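Local coordinates for possible protein of nuclear scaffold (Encephalitozoon cuniculi, PDB 3KAE) that probably serves as the Cdc27 subunit of the anaphase-promoting complex, this N-terminal tetratricopeptide repeat domain forming a homodimer, at residues 69-73 with 119-123; 78-82 with 123-127. All blocks are in the same frame, centred on the assembly; numbering follows the deposited sequence.

Contact 1: 69-73 with 119-123; sequences SLCYK and LLGDL
K73 lays its aliphatic chain against L119 and L123, two leucines one helical turn apart. The setting is the all-helical solenoid of a tetratricopeptide repeat (TPR) domain. Helix 62-74 and helix 113-126 run in nearly the same direction here, with an angle of 25° between the short segments. The axes of these two segments come within 11.8 Å, so side chains rather than backbones bridge the distance.

K73 sends CG out anti to its backbone N (chi1 -177°), and the chain stays extended until the last bond. This carries its methylenes across the leucines at a slant. K73 CD meets L119 CD2 at 3.6 Å, and K73 CG meets L123 CD2 at 3.9 Å. Further out, K73 CE passes D122 CB at 4.2 Å. The chain then bends at its end (chi4 -65°). K73 NZ stays 5.2 Å from D122 OD2, too far for a salt bridge, though the opposite charges probably attract weakly. The other carboxylate oxygen, D122 OD1, is hydrogen-bonded to Y137 OH and S148 OG.

A turn earlier on the first helix, S69 points toward the same leucines. Each leucine thus divides its two methyls between S69 and K73. The S69 hydroxyl, which faces leucine methyls, has A81 O as its polar partner and is probably hydrogen-bonded to it. L85 of helix 78-89 also touches both S69 and L119, so that helix helps enclose the contact.

L70 starts out away from the second helix, but its end turns back and brushes L119. It also packs on R16 of the second subunit, which places this edge beside the dimer partner. The closest approach of the contact is that of S69 OG to L119 CD1, 3.3 Å.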
# COMPACT_ATOMS: atom_id res chain seq x y z
N SER C 69 9.66 -11.81 3.12
CA SER C 69 9.77 -11.48 4.54
C SER C 69 8.60 -10.60 5.00
O SER C 69 8.02 -10.85 6.05
CB SER C 69 11.10 -10.78 4.83
OG SER C 69 11.38 -10.80 6.23
N LEU C 70 8.22 -9.60 4.20
CA LEU C 70 7.07 -8.76 4.57
C LEU C 70 5.79 -9.58 4.71
O LEU C 70 5.05 -9.38 5.68
CB LEU C 70 6.84 -7.64 3.56
CG LEU C 70 7.96 -6.65 3.29
CD1 LEU C 70 7.50 -5.62 2.23
CD2 LEU C 70 8.39 -5.98 4.60
N CYS C 71 5.55 -10.48 3.75
CA CYS C 71 4.33 -11.29 3.74
C CYS C 71 4.33 -12.21 4.94
O CYS C 71 3.31 -12.35 5.61
CB CYS C 71 4.19 -12.13 2.45
SG CYS C 71 3.95 -11.18 0.92
N TYR C 72 5.47 -12.83 5.19
CA TYR C 72 5.64 -13.67 6.38
C TYR C 72 5.40 -12.92 7.67
O TYR C 72 4.81 -13.46 8.60
CB TYR C 72 7.02 -14.33 6.38
CG TYR C 72 7.12 -15.54 5.47
CD1 TYR C 72 6.11 -16.50 5.45
CD2 TYR C 72 8.21 -15.72 4.63
CE1 TYR C 72 6.19 -17.62 4.61
CE2 TYR C 72 8.30 -16.82 3.79
CZ TYR C 72 7.28 -17.76 3.79
OH TYR C 72 7.38 -18.85 2.96
N LYS C 73 5.86 -11.67 7.73
CA LYS C 73 5.69 -10.86 8.92
C LYS C 73 4.21 -10.54 9.14
O LYS C 73 3.71 -10.61 10.26
CB LYS C 73 6.53 -9.59 8.84
CG LYS C 73 6.47 -8.69 10.09
CD LYS C 73 7.34 -7.45 9.91
CE LYS C 73 7.28 -6.55 11.13
NZ LYS C 73 5.91 -6.00 11.29
N LEU C 119 14.22 -4.39 9.73
CA LEU C 119 13.19 -5.42 9.68
C LEU C 119 13.65 -6.62 10.49
O LEU C 119 12.87 -7.23 11.22
CB LEU C 119 12.93 -5.80 8.22
CG LEU C 119 11.58 -6.34 7.73
CD1 LEU C 119 11.62 -7.83 7.53
CD2 LEU C 119 10.40 -5.93 8.64
N LEU C 120 14.92 -6.95 10.35
CA LEU C 120 15.54 -8.00 11.14
C LEU C 120 15.44 -7.69 12.65
O LEU C 120 15.27 -8.59 13.47
CB LEU C 120 16.99 -8.10 10.70
CG LEU C 120 17.60 -9.43 10.31
CD1 LEU C 120 16.66 -10.60 10.11
CD2 LEU C 120 18.70 -9.32 9.27
N GLY C 121 15.52 -6.41 13.00
CA GLY C 121 15.42 -6.01 14.39
C GLY C 121 14.02 -6.28 14.89
O GLY C 121 13.84 -6.86 15.97
N ASP C 122 13.03 -5.87 14.11
CA ASP C 122 11.62 -6.09 14.44
C ASP C 122 11.30 -7.57 14.59
O ASP C 122 10.64 -7.98 15.55
CB ASP C 122 10.72 -5.49 13.35
CG ASP C 122 10.79 -3.97 13.31
OD1 ASP C 122 11.33 -3.39 14.28
OD2 ASP C 122 10.30 -3.37 12.32
N LEU C 123 11.79 -8.37 13.64
CA LEU C 123 11.57 -9.80 13.66
C LEU C 123 12.18 -10.48 14.89
O LEU C 123 11.49 -11.27 15.55
CB LEU C 123 12.06 -10.46 12.36
CG LEU C 123 11.35 -9.91 11.10
CD1 LEU C 123 12.10 -10.26 9.81
CD2 LEU C 123 9.89 -10.35 11.03

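Contact 2: 78-82 with 123-127; sequences YKKAI and LCTLS
L123 packs on A81, I82 and Y78. Its CD2 methyl lies 3.5 Å from A81 CB and also comes obliquely to Y78 CD1 at the ring. Closer to its backbone, L123 CB is met by I82 CG1 at 3.5 Å. I82 and L123 run alongside each other, pointing opposite ways, which brings the flank of one against the base of the other.

The first side-chain bond of C124 points away from helix 78-89, and the side chain touches E132 and H136 of helix 130-143. The backbone N of C124 is its part nearest I82, 4.3 Å from I82 CD1.

L126 stands roughly perpendicular to the Y78 side chain. L126 CB sits over one ring face of Y78, 4.0 Å from the ring centroid and 14° off the normal, a CH-pi contact. L126 CD1 extends over the rim and lies 3.9 Å from Y78 CE1. Y78 has CG anti to its carbonyl carbon and beside the backbone N (chi1 -54°), and the ring extends from there to helix 113-126.

S127 follows near Y78 CB, though the exact position of its side chain is doubtful. No hydrogen bond crosses between the two segments. The start of helix 78-89 and the end region of helix 113-126 are therefore joined here by apolar packing and one CH-pi contact, which depend on shape more than on charge.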
# COMPACT_ATOMS: atom_id res chain seq x y z
N TYR C 78 7.44 -15.45 11.86
CA TYR C 78 8.67 -14.70 12.02
C TYR C 78 9.91 -15.49 11.60
O TYR C 78 10.88 -14.91 11.10
CB TYR C 78 8.78 -14.14 13.45
CG TYR C 78 7.57 -13.32 13.85
CD1 TYR C 78 7.09 -12.31 13.02
CD2 TYR C 78 6.90 -13.55 15.04
CE1 TYR C 78 5.98 -11.56 13.37
CE2 TYR C 78 5.79 -12.80 15.41
CZ TYR C 78 5.33 -11.81 14.56
OH TYR C 78 4.23 -11.06 14.91
N LYS C 79 9.88 -16.81 11.80
CA LYS C 79 11.06 -17.61 11.52
C LYS C 79 11.32 -17.58 10.02
O LYS C 79 12.46 -17.51 9.57
CB LYS C 79 10.87 -19.04 12.00
N LYS C 80 10.25 -17.63 9.25
CA LYS C 80 10.36 -17.60 7.80
C LYS C 80 10.72 -16.20 7.32
O LYS C 80 11.58 -16.05 6.45
CB LYS C 80 9.09 -18.12 7.14
CG LYS C 80 8.89 -19.63 7.32
CD LYS C 80 7.75 -20.16 6.45
CE LYS C 80 7.61 -21.67 6.54
NZ LYS C 80 6.83 -22.13 7.73
N ALA C 81 10.07 -15.19 7.91
CA ALA C 81 10.42 -13.80 7.63
C ALA C 81 11.91 -13.58 7.78
O ALA C 81 12.56 -13.04 6.88
CB ALA C 81 9.63 -12.86 8.54
N ILE C 82 12.45 -14.01 8.92
CA ILE C 82 13.88 -13.90 9.19
C ILE C 82 14.72 -14.66 8.17
O ILE C 82 15.66 -14.13 7.59
CB ILE C 82 14.20 -14.44 10.59
CG1 ILE C 82 13.51 -13.57 11.65
CG2 ILE C 82 15.72 -14.52 10.80
CD1 ILE C 82 13.80 -13.98 13.10
N LEU C 123 11.79 -8.37 13.64
CA LEU C 123 11.57 -9.80 13.66
C LEU C 123 12.18 -10.48 14.89
O LEU C 123 11.49 -11.27 15.55
CB LEU C 123 12.06 -10.46 12.36
CG LEU C 123 11.35 -9.91 11.10
CD1 LEU C 123 12.10 -10.26 9.81
CD2 LEU C 123 9.89 -10.35 11.03
N CYS C 124 13.46 -10.19 15.19
CA CYS C 124 14.12 -10.74 16.40
C CYS C 124 13.33 -10.37 17.62
O CYS C 124 13.03 -11.22 18.44
CB CYS C 124 15.55 -10.23 16.58
SG CYS C 124 16.71 -10.84 15.35
N THR C 125 12.97 -9.10 17.72
CA THR C 125 12.16 -8.60 18.83
C THR C 125 10.82 -9.33 18.95
O THR C 125 10.49 -9.86 20.01
CB THR C 125 11.90 -7.11 18.70
OG1 THR C 125 13.13 -6.39 18.83
CG2 THR C 125 10.92 -6.65 19.77
N LEU C 126 10.04 -9.33 17.87
CA LEU C 126 8.73 -9.95 17.90
C LEU C 126 8.86 -11.44 18.19
O LEU C 126 7.92 -12.08 18.68
CB LEU C 126 8.04 -9.76 16.55
CG LEU C 126 7.49 -8.37 16.26
CD1 LEU C 126 7.30 -8.18 14.76
CD2 LEU C 126 6.19 -8.18 17.01
N SER C 127 10.03 -11.98 17.89
CA SER C 127 10.27 -13.41 17.95
C SER C 127 10.88 -13.80 19.31
O SER C 127 11.13 -14.98 19.60
CB SER C 127 11.19 -13.82 16.79
OG SER C 127 11.17 -15.21 16.58

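How the contacts relate
Contacts 1 and 2 are adjoining parts of one three-helix junction in the TPR solenoid, with centres about 6 Å apart. Helix 62-74 and helix 78-89 follow each other in the chain, and both pack on helix 113-126. L123 belongs to both contacts and touches both of these helices. The two first segments also touch directly. S69 OG and A81 O are 2.6 Å apart, and Y72 CB packs 3.5 Å from A81 N. Contact 1 includes L70, which meets the second subunit. No other chain of the assembly touches the segments of contact 2, which lies further from the chain centre.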